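Long-range contacts in PaaA (Enterobacter agglomerans, PDB 5FF5), which helps to build the bicyclic core of pantocin A by post-translational modification, and is probably an adenylating enzyme of the ThiF/E1-like family: residues A136-G141 / R160-D165; W143-A148 / Q175-T180; S154-L159 / E200-E205; N186-A191 / T206-A211. All blocks are in the same frame, centred on the assembly; numbering follows the deposited sequence.

Contact 1 (A136-G141 / R160-D165)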
# COMPACT_ATOMS: atom_id res chain seq x y z
N ALA A 136 11.64 -6.78 -14.81
CA ALA A 136 10.74 -7.32 -15.83
C ALA A 136 9.56 -7.93 -15.13
O ALA A 136 9.71 -8.70 -14.19
CB ALA A 136 11.44 -8.32 -16.71
N ILE A 137 8.38 -7.57 -15.58
CA ILE A 137 7.15 -8.02 -14.95
C ILE A 137 6.32 -8.79 -15.95
O ILE A 137 6.01 -8.30 -17.04
CB ILE A 137 6.33 -6.84 -14.38
CG1 ILE A 137 7.24 -5.96 -13.53
CG2 ILE A 137 5.21 -7.34 -13.52
CD1 ILE A 137 6.55 -4.72 -13.01
N PHE A 138 6.01 -10.03 -15.61
CA PHE A 138 5.30 -10.91 -16.52
C PHE A 138 3.83 -10.89 -16.21
O PHE A 138 3.37 -11.60 -15.34
CB PHE A 138 5.89 -12.33 -16.45
CG PHE A 138 7.20 -12.47 -17.16
CD1 PHE A 138 7.24 -12.83 -18.50
CD2 PHE A 138 8.39 -12.17 -16.52
CE1 PHE A 138 8.43 -12.91 -19.17
CE2 PHE A 138 9.58 -12.25 -17.18
CZ PHE A 138 9.60 -12.63 -18.51
N GLY A 139 3.08 -10.07 -16.93
CA GLY A 139 1.64 -10.03 -16.80
C GLY A 139 1.14 -8.77 -16.12
O GLY A 139 1.55 -8.46 -14.99
N MSE A 140 0.26 -8.03 -16.79
CA MSE A 140 -0.24 -6.79 -16.22
C MSE A 140 -1.70 -6.89 -15.75
O MSE A 140 -2.52 -6.00 -15.98
CB MSE A 140 -0.07 -5.66 -17.23
CG MSE A 140 1.40 -5.32 -17.50
SE MSE A 140 2.36 -4.53 -15.97
CE MSE A 140 3.36 -6.10 -15.44
N GLY A 141 -2.00 -8.00 -15.08
CA GLY A 141 -3.24 -8.16 -14.35
C GLY A 141 -3.17 -7.37 -13.05
O GLY A 141 -2.40 -6.41 -12.92
N ARG A 160 10.24 -3.47 -17.78
CA ARG A 160 9.87 -4.29 -18.94
C ARG A 160 8.53 -4.91 -18.69
O ARG A 160 8.41 -5.77 -17.83
CB ARG A 160 10.87 -5.42 -19.19
CG ARG A 160 12.29 -5.00 -19.36
CD ARG A 160 13.19 -6.20 -19.64
NE ARG A 160 13.08 -6.68 -21.01
CZ ARG A 160 13.74 -6.16 -22.04
NH1 ARG A 160 14.56 -5.13 -21.84
NH2 ARG A 160 13.60 -6.67 -23.26
N LEU A 161 7.51 -4.49 -19.45
CA LEU A 161 6.17 -5.02 -19.25
C LEU A 161 5.86 -6.01 -20.36
O LEU A 161 6.07 -5.70 -21.53
CB LEU A 161 5.13 -3.91 -19.24
CG LEU A 161 5.40 -2.72 -18.34
CD1 LEU A 161 4.30 -1.73 -18.57
CD2 LEU A 161 5.46 -3.15 -16.89
N ILE A 162 5.35 -7.18 -19.98
CA ILE A 162 5.05 -8.26 -20.92
C ILE A 162 3.58 -8.63 -20.83
O ILE A 162 3.15 -9.19 -19.83
CB ILE A 162 5.89 -9.53 -20.59
CG1 ILE A 162 7.30 -9.16 -20.15
CG2 ILE A 162 5.84 -10.53 -21.71
CD1 ILE A 162 7.95 -8.10 -20.99
N ASP A 163 2.80 -8.38 -21.87
CA ASP A 163 1.38 -8.72 -21.81
C ASP A 163 0.65 -8.59 -23.15
O ASP A 163 0.84 -7.62 -23.90
CB ASP A 163 0.71 -7.84 -20.77
CG ASP A 163 -0.69 -8.29 -20.43
OD1 ASP A 163 -1.59 -8.07 -21.27
OD2 ASP A 163 -0.87 -8.86 -19.33
N GLY A 164 -0.22 -9.55 -23.43
CA GLY A 164 -0.94 -9.56 -24.69
C GLY A 164 -2.40 -9.13 -24.62
O GLY A 164 -3.13 -9.23 -25.61
N ASP A 165 -2.84 -8.67 -23.44
CA ASP A 165 -4.25 -8.29 -23.27
C ASP A 165 -4.56 -6.85 -23.59
O ASP A 165 -3.68 -6.01 -23.80
CB ASP A 165 -4.73 -8.54 -21.85
CG ASP A 165 -5.20 -9.95 -21.64
OD1 ASP A 165 -5.54 -10.61 -22.64
OD2 ASP A 165 -5.28 -10.37 -20.45
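Two neighbouring parallel strands, 134-138 and 158-162, meet at their C-terminal ends, inside the mixed sheet, and the turns that follow them are tied by one carboxylate. Within 136-141 and 160-165 the ladder runs through a nearly straight bond from Ile-137 N to Arg-160 O (2.9 Å, 174° at the hydrogen). It continues with Ile-162 N to Ile-137 O at 3.2 Å and fades into a weak bond from Gly-139 N to Ile-162 O. Helix 142-153 links the two strands into a beta-alpha-beta unit, and the Gly-139/Gly-141/Gly-144 pattern is consistent with the glycine-rich turn of a Rossmann-type fold. Gly-139 has a positive phi of 109°, where a CB would press on the preceding carbonyl oxygen. Asp-163, with CG anti to its backbone N (chi1 -169°), reaches across to this turn: OD2 accepts from Met-140 N at 2.9 Å, the donor lying above the carboxylate plane. OD1 accepts from Asp-165 N, closing an Asx turn. On one sheet face Ile-162 CG1 lies over the ring rim of Phe-138 in a CH-pi contact, 4.0 Å from its CD1. On the other, the bent selenomethionine Met-140 crosses Leu-161 at about a right angle, SE against CD2.

Contact 2 (W143-A148 / Q175-T180)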
# COMPACT_ATOMS: atom_id res chain seq x y z
N TRP A 143 -2.13 -8.13 -9.72
CA TRP A 143 -0.86 -8.07 -9.00
C TRP A 143 0.15 -7.30 -9.85
O TRP A 143 0.95 -6.53 -9.32
CB TRP A 143 -0.33 -9.48 -8.67
CG TRP A 143 0.04 -10.32 -9.86
CD1 TRP A 143 -0.78 -11.20 -10.53
CD2 TRP A 143 1.34 -10.42 -10.48
NE1 TRP A 143 -0.07 -11.82 -11.56
CE2 TRP A 143 1.22 -11.36 -11.54
CE3 TRP A 143 2.57 -9.80 -10.26
CZ2 TRP A 143 2.30 -11.70 -12.37
CZ3 TRP A 143 3.65 -10.14 -11.09
CH2 TRP A 143 3.50 -11.08 -12.13
N GLY A 144 0.03 -7.45 -11.16
CA GLY A 144 0.96 -6.88 -12.11
C GLY A 144 1.00 -5.38 -12.20
O GLY A 144 2.07 -4.79 -12.26
N THR A 145 -0.19 -4.77 -12.22
CA THR A 145 -0.31 -3.31 -12.36
C THR A 145 0.16 -2.55 -11.12
O THR A 145 0.71 -1.46 -11.23
CB THR A 145 -1.77 -2.90 -12.64
OG1 THR A 145 -2.65 -3.55 -11.71
CG2 THR A 145 -2.18 -3.27 -14.04
N TRP A 146 -0.05 -3.12 -9.94
CA TRP A 146 0.34 -2.43 -8.71
C TRP A 146 1.83 -2.47 -8.51
O TRP A 146 2.40 -1.51 -8.01
CB TRP A 146 -0.38 -3.04 -7.51
CG TRP A 146 -1.82 -2.73 -7.48
CD1 TRP A 146 -2.82 -3.40 -8.10
CD2 TRP A 146 -2.44 -1.64 -6.79
NE1 TRP A 146 -4.03 -2.80 -7.85
CE2 TRP A 146 -3.82 -1.72 -7.05
CE3 TRP A 146 -1.95 -0.61 -5.97
CZ2 TRP A 146 -4.72 -0.81 -6.52
CZ3 TRP A 146 -2.85 0.29 -5.46
CH2 TRP A 146 -4.22 0.19 -5.73
N CYS A 147 2.46 -3.57 -8.90
CA CYS A 147 3.91 -3.67 -8.77
C CYS A 147 4.62 -2.69 -9.70
O CYS A 147 5.61 -2.06 -9.31
CB CYS A 147 4.40 -5.08 -9.06
SG CYS A 147 4.08 -6.29 -7.77
N ALA A 148 4.16 -2.58 -10.94
CA ALA A 148 4.75 -1.64 -11.88
C ALA A 148 4.68 -0.23 -11.30
O ALA A 148 5.67 0.52 -11.31
CB ALA A 148 4.05 -1.70 -13.22
N GLN A 175 -7.11 -3.17 -11.51
CA GLN A 175 -5.85 -2.97 -12.21
C GLN A 175 -5.60 -1.47 -12.33
O GLN A 175 -6.17 -0.82 -13.21
CB GLN A 175 -5.91 -3.66 -13.57
CG GLN A 175 -6.61 -5.04 -13.51
CD GLN A 175 -6.33 -5.91 -14.73
OE1 GLN A 175 -5.56 -5.54 -15.61
NE2 GLN A 175 -6.96 -7.08 -14.77
N VAL A 176 -4.72 -0.93 -11.48
CA VAL A 176 -4.58 0.52 -11.21
C VAL A 176 -3.92 1.40 -12.28
O VAL A 176 -4.08 2.62 -12.24
CB VAL A 176 -3.78 0.75 -9.89
CG1 VAL A 176 -2.31 0.35 -10.05
CG2 VAL A 176 -3.90 2.20 -9.44
N LEU A 177 -3.17 0.79 -13.20
CA LEU A 177 -2.48 1.52 -14.27
C LEU A 177 -3.43 1.90 -15.40
O LEU A 177 -3.04 2.62 -16.32
CB LEU A 177 -1.33 0.69 -14.83
CG LEU A 177 -0.08 0.59 -13.99
CD1 LEU A 177 1.00 -0.14 -14.73
CD2 LEU A 177 0.38 2.00 -13.68
N TYR A 178 -4.67 1.40 -15.31
CA TYR A 178 -5.65 1.58 -16.37
C TYR A 178 -6.83 2.41 -15.87
O TYR A 178 -7.50 2.02 -14.91
CB TYR A 178 -6.16 0.23 -16.89
CG TYR A 178 -5.09 -0.81 -17.11
CD1 TYR A 178 -3.90 -0.51 -17.73
CD2 TYR A 178 -5.28 -2.12 -16.67
CE1 TYR A 178 -2.93 -1.47 -17.91
CE2 TYR A 178 -4.31 -3.09 -16.85
CZ TYR A 178 -3.13 -2.76 -17.47
OH TYR A 178 -2.15 -3.72 -17.65
N ARG A 179 -7.10 3.51 -16.55
CA ARG A 179 -8.21 4.39 -16.20
C ARG A 179 -9.32 4.22 -17.22
O ARG A 179 -9.12 3.58 -18.24
CB ARG A 179 -7.75 5.84 -16.15
CG ARG A 179 -6.79 6.16 -14.99
CD ARG A 179 -5.66 7.06 -15.47
NE ARG A 179 -5.15 7.92 -14.41
CZ ARG A 179 -5.36 9.23 -14.33
NH1 ARG A 179 -6.09 9.87 -15.24
NH2 ARG A 179 -4.85 9.91 -13.32
N THR A 180 -10.50 4.77 -16.93
CA THR A 180 -11.66 4.58 -17.80
C THR A 180 -11.40 4.89 -19.27
O THR A 180 -11.80 4.13 -20.14
CB THR A 180 -12.82 5.43 -17.33
OG1 THR A 180 -13.00 5.23 -15.92
CG2 THR A 180 -14.08 5.00 -18.04
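Thr-145 projects from helix 142-153 into the type I turn of Gln-175 to Tyr-178. CB lies 3.7 Å from Val-176 N. OG1, in the crowded position between the backbone N and the carbonyl carbon (chi1 48°), rests 3.3 Å from Gln-175 CA and accepts a weak, bent bond from Val-176 N. Its stronger partners are Gly-142 O and Gly-141 O, in the preceding turn of the chain. The other branch ends at CG2, 3.5 Å from Tyr-178 CE2, where the two side chains cross at about a right angle; the phenol OH beyond bonds to Met-140 O. Next along the helix, Trp-146 turns its indole back to the loop. Val-176 CG1 sits over the five-membered ring, 3.8 Å from Trp-146 CD2, in a CH-pi contact, while NE1 is held by Arg-174 O; the same indole also packs on Trp-146 of the second subunit. Ala-148 CB closes the contact one turn on, 3.7 Å from Leu-177 CD1. The loop thus covers the first turns of the helix whose start carries the last glycine of a GxGxxG-like sequence, an arrangement consistent with the nucleotide-binding end of a Rossmann-type fold.

Contact 3 (S154-L159 / E200-E205)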
# COMPACT_ATOMS: atom_id res chain seq x y z
N SER A 154 8.94 4.62 -7.09
CA SER A 154 10.08 4.49 -6.21
C SER A 154 11.39 4.81 -6.94
O SER A 154 12.47 4.81 -6.34
CB SER A 154 10.11 3.09 -5.65
OG SER A 154 8.94 2.90 -4.88
N GLY A 155 11.28 5.09 -8.24
CA GLY A 155 12.44 5.47 -9.00
C GLY A 155 13.19 4.30 -9.61
O GLY A 155 14.38 4.41 -9.83
N ILE A 156 12.51 3.18 -9.84
CA ILE A 156 13.11 2.05 -10.57
C ILE A 156 13.66 2.54 -11.90
O ILE A 156 13.09 3.43 -12.53
CB ILE A 156 12.10 0.91 -10.86
CG1 ILE A 156 12.79 -0.44 -10.88
CG2 ILE A 156 11.34 1.16 -12.15
CD1 ILE A 156 13.14 -0.95 -9.51
N GLY A 157 14.79 2.01 -12.31
CA GLY A 157 15.40 2.50 -13.53
C GLY A 157 14.60 2.25 -14.80
O GLY A 157 14.27 3.17 -15.54
N THR A 158 14.29 0.98 -15.06
CA THR A 158 13.59 0.57 -16.28
C THR A 158 12.55 -0.50 -15.97
O THR A 158 12.78 -1.39 -15.16
CB THR A 158 14.56 0.03 -17.33
OG1 THR A 158 15.62 0.96 -17.53
CG2 THR A 158 13.82 -0.22 -18.64
N LEU A 159 11.42 -0.42 -16.64
CA LEU A 159 10.38 -1.42 -16.50
C LEU A 159 10.15 -2.14 -17.81
O LEU A 159 9.95 -1.50 -18.82
CB LEU A 159 9.07 -0.77 -16.02
CG LEU A 159 8.91 -0.48 -14.53
CD1 LEU A 159 7.56 0.15 -14.27
CD2 LEU A 159 9.02 -1.75 -13.70
N GLU A 200 8.37 10.36 -15.11
CA GLU A 200 8.88 10.55 -16.45
C GLU A 200 10.33 10.06 -16.57
O GLU A 200 10.90 10.04 -17.64
CB GLU A 200 8.78 12.04 -16.76
CG GLU A 200 9.27 12.56 -18.09
CD GLU A 200 9.05 14.08 -18.21
OE1 GLU A 200 8.11 14.62 -17.57
OE2 GLU A 200 9.86 14.75 -18.90
N ASN A 201 10.93 9.68 -15.44
CA ASN A 201 12.32 9.24 -15.44
C ASN A 201 12.49 7.74 -15.63
O ASN A 201 13.60 7.25 -15.80
CB ASN A 201 12.99 9.65 -14.14
CG ASN A 201 12.80 11.10 -13.85
OD1 ASN A 201 12.67 11.51 -12.70
ND2 ASN A 201 12.74 11.91 -14.90
N VAL A 202 11.38 7.02 -15.57
CA VAL A 202 11.38 5.59 -15.79
C VAL A 202 11.28 5.24 -17.28
O VAL A 202 10.41 5.76 -17.98
CB VAL A 202 10.22 4.95 -15.05
CG1 VAL A 202 10.22 3.43 -15.28
CG2 VAL A 202 10.34 5.25 -13.59
N HIS A 203 12.17 4.38 -17.77
CA HIS A 203 12.09 3.91 -19.16
C HIS A 203 11.20 2.70 -19.21
O HIS A 203 11.40 1.74 -18.48
CB HIS A 203 13.47 3.53 -19.71
CG HIS A 203 14.49 4.62 -19.58
ND1 HIS A 203 15.58 4.51 -18.74
CD2 HIS A 203 14.59 5.84 -20.16
CE1 HIS A 203 16.30 5.62 -18.81
NE2 HIS A 203 15.72 6.44 -19.66
N VAL A 204 10.23 2.70 -20.12
CA VAL A 204 9.35 1.54 -20.22
C VAL A 204 9.46 0.82 -21.58
O VAL A 204 9.21 1.38 -22.65
CB VAL A 204 7.90 1.94 -19.95
CG1 VAL A 204 7.01 0.72 -20.01
CG2 VAL A 204 7.80 2.60 -18.61
N GLU A 205 9.83 -0.45 -21.50
CA GLU A 205 9.94 -1.32 -22.67
C GLU A 205 8.75 -2.26 -22.64
O GLU A 205 8.54 -2.98 -21.65
CB GLU A 205 11.26 -2.09 -22.64
CG GLU A 205 12.47 -1.19 -22.71
CD GLU A 205 13.77 -1.89 -22.34
OE1 GLU A 205 13.74 -3.11 -22.11
OE2 GLU A 205 14.83 -1.22 -22.27
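The imidazole of His-203 presents an edge to the neighbouring strand: Thr-158 OG1 lies in the ring plane, 3.8 Å from His-203 ND1. A second flat group, the carboxylate of Glu-205, stands farther along on the same side of the sheet, with OE2 near the methyl CG2 of Thr-158 and OE1 in a salt bridge with Arg-160. Both belong to strand 203-207, the outermost strand of the mixed sheet within this chain, which joins strand 158-162 in parallel in the Rossmann-type part of the fold. Three backbone bonds join 154-159 to 200-205, and all are fairly straight. His-203 N gives to Gly-157 O (3.3 Å), reaching it in the carbonyl plane but well off the C=O axis. Leu-159 N then gives to His-203 O (2.8 Å) and Glu-205 N to Leu-159 O (2.9 Å), each nearly along the C=O axis. Ahead of strand 158-162, helix 142-153 ends in a Schellman motif at Gly-155, whose positive phi of 88° turns the chain toward the sheet. Val-202, just before its strand, has CG1 anti to its backbone N; this branch touches Ile-156 CG2 of the opposite loop at 4.0 Å and Leu-159 CG of the strand at 4.2 Å. On the face opposite Thr-158 and His-203, Leu-159 and Val-204 both pack on helix 187-198, touching Ile-195. Leu-159 O, which already accepts from Glu-205 N, also receives a CA-H...O contact from Val-204 CA, 3.4 Å away.

Contact 4 (N186-A191 / T206-A211)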
# COMPACT_ATOMS: atom_id res chain seq x y z
N ASN A 186 -4.37 -1.53 -25.62
CA ASN A 186 -3.48 -2.60 -25.20
C ASN A 186 -2.96 -2.31 -23.80
O ASN A 186 -2.46 -1.21 -23.55
CB ASN A 186 -2.28 -2.73 -26.15
CG ASN A 186 -2.67 -3.15 -27.54
OD1 ASN A 186 -3.77 -3.66 -27.77
ND2 ASN A 186 -1.76 -2.94 -28.49
N LYS A 187 -3.04 -3.29 -22.90
CA LYS A 187 -2.60 -3.08 -21.51
C LYS A 187 -1.17 -2.52 -21.40
O LYS A 187 -0.94 -1.60 -20.63
CB LYS A 187 -2.72 -4.38 -20.71
CG LYS A 187 -4.15 -4.82 -20.43
CD LYS A 187 -4.22 -5.96 -19.44
CE LYS A 187 -5.66 -6.23 -19.00
NZ LYS A 187 -5.74 -7.41 -18.09
N VAL A 188 -0.22 -3.05 -22.18
CA VAL A 188 1.17 -2.61 -22.05
C VAL A 188 1.31 -1.18 -22.51
O VAL A 188 2.12 -0.44 -21.99
CB VAL A 188 2.17 -3.47 -22.87
CG1 VAL A 188 2.41 -4.82 -22.21
CG2 VAL A 188 1.69 -3.62 -24.28
N ASP A 189 0.51 -0.77 -23.49
CA ASP A 189 0.58 0.61 -23.97
C ASP A 189 -0.18 1.57 -23.07
O ASP A 189 0.26 2.70 -22.85
CB ASP A 189 0.07 0.73 -25.41
CG ASP A 189 1.14 0.35 -26.43
OD1 ASP A 189 2.35 0.39 -26.08
OD2 ASP A 189 0.77 0.04 -27.58
N ALA A 190 -1.32 1.13 -22.56
CA ALA A 190 -2.01 1.96 -21.60
C ALA A 190 -1.09 2.12 -20.40
O ALA A 190 -0.90 3.23 -19.89
CB ALA A 190 -3.32 1.36 -21.20
N ALA A 191 -0.44 1.01 -20.03
CA ALA A 191 0.45 0.96 -18.87
C ALA A 191 1.58 1.97 -18.99
O ALA A 191 1.86 2.72 -18.06
CB ALA A 191 1.02 -0.42 -18.70
N THR A 206 7.98 -2.26 -23.72
CA THR A 206 6.71 -2.96 -23.74
C THR A 206 6.69 -4.07 -24.78
O THR A 206 7.21 -3.93 -25.87
CB THR A 206 5.54 -2.00 -24.01
OG1 THR A 206 5.76 -1.28 -25.24
CG2 THR A 206 5.39 -1.03 -22.83
N PHE A 207 6.15 -5.21 -24.39
CA PHE A 207 6.01 -6.31 -25.31
C PHE A 207 4.57 -6.78 -25.39
O PHE A 207 4.09 -7.48 -24.52
CB PHE A 207 6.94 -7.43 -24.89
CG PHE A 207 8.37 -7.01 -24.85
CD1 PHE A 207 9.14 -7.05 -25.99
CD2 PHE A 207 8.93 -6.54 -23.68
CE1 PHE A 207 10.46 -6.65 -25.96
CE2 PHE A 207 10.25 -6.14 -23.65
CZ PHE A 207 11.01 -6.19 -24.78
N PHE A 208 3.91 -6.44 -26.48
CA PHE A 208 2.52 -6.82 -26.61
C PHE A 208 2.45 -8.27 -27.04
O PHE A 208 2.32 -8.56 -28.22
CB PHE A 208 1.79 -5.92 -27.60
CG PHE A 208 0.36 -6.31 -27.79
CD1 PHE A 208 -0.41 -6.70 -26.71
CD2 PHE A 208 -0.25 -6.23 -29.03
CE1 PHE A 208 -1.73 -7.05 -26.86
CE2 PHE A 208 -1.57 -6.58 -29.19
CZ PHE A 208 -2.32 -6.99 -28.10
N GLU A 209 2.60 -9.16 -26.06
CA GLU A 209 2.54 -10.60 -26.30
C GLU A 209 2.44 -11.34 -24.98
O GLU A 209 2.85 -10.82 -23.96
CB GLU A 209 3.77 -11.05 -27.04
CG GLU A 209 5.02 -11.07 -26.18
CD GLU A 209 6.26 -11.53 -26.95
OE1 GLU A 209 6.86 -10.68 -27.64
OE2 GLU A 209 6.60 -12.74 -26.89
N PHE A 210 1.96 -12.58 -25.00
CA PHE A 210 2.01 -13.39 -23.78
C PHE A 210 3.32 -14.19 -23.74
O PHE A 210 4.00 -14.33 -24.75
CB PHE A 210 0.82 -14.34 -23.64
CG PHE A 210 -0.50 -13.65 -23.48
CD1 PHE A 210 -0.86 -13.11 -22.25
CD2 PHE A 210 -1.40 -13.57 -24.54
CE1 PHE A 210 -2.09 -12.48 -22.07
CE2 PHE A 210 -2.64 -12.93 -24.37
CZ PHE A 210 -2.98 -12.39 -23.13
N ALA A 211 3.67 -14.69 -22.57
CA ALA A 211 4.87 -15.51 -22.44
C ALA A 211 4.62 -16.94 -22.92
O ALA A 211 3.86 -17.69 -22.30
CB ALA A 211 5.35 -15.51 -21.02
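Val-188, in the first turn of helix 187-198, has the most surface buried here and lies between Thr-206 and Phe-208 at the end of strand 203-207. Its CB faces Thr-206 CB at 3.8 Å. Of its two methyls, CG1, anti to the carbonyl carbon, approaches Phe-207 O at 3.9 Å, while CG2 meets Phe-208 CB at 4.0 Å. Thr-206 holds OG1 in the crowded position between its backbone N and carbonyl carbon (chi1 56°), which brings CG2 to 3.4 Å from Val-188 O; OG1 faces the Asp-189 carboxylate only distantly. This is the helix-on-strand packing of a beta-alpha-beta crossover, in which helix 187-198 connects strand 158-162 to its parallel neighbour 203-207, and Val-188 also touches Leu-161 of the first strand. Past the strand, Phe-208 is the centre of an inverse gamma turn. With CG anti to its backbone N (chi1 179°), its ring reaches out to Asn-186, the N-cap residue of the helix. There the amide is stacked on one ring face, the two planes 21° apart: ND2 lies over the rim, 3.7 Å from Phe-208 CD2, and OD1 is 3.6 Å from Phe-208 CZ. The Asn-186 side chain makes no capping bond, but its backbone O accepts from Ala-190 N at 2.8 Å. Phe-207 has its CB turned away from helix 187-198 and packs on Arg-217 and Leu-221 of helix 215-222.

In the fold
All four contacts lie in the ThiF-family part of the chain. Contacts 1 and 3 pair strands 134-138, 158-162 and 203-207 side by side in one sheet, about 15 Å between centres; Leu-161 N bonds to Glu-205 O between them. Contact 4 is the nearest neighbour of contact 1, about 6 Å between centres, joined to it by Asp-165 O and Lys-187 N, while contact 2 lies about 11 Å from contact 1 between centres. Along the chain the segments of contacts 1, 2 and 3 alternate, as do those of 3 and 4; contact 4 opens after 1 and 2 have closed. Contacts 1, 2 and 4 converge near the C-terminal strand ends, around the probable nucleotide-binding region, where Gln-175 bonds to Lys-187.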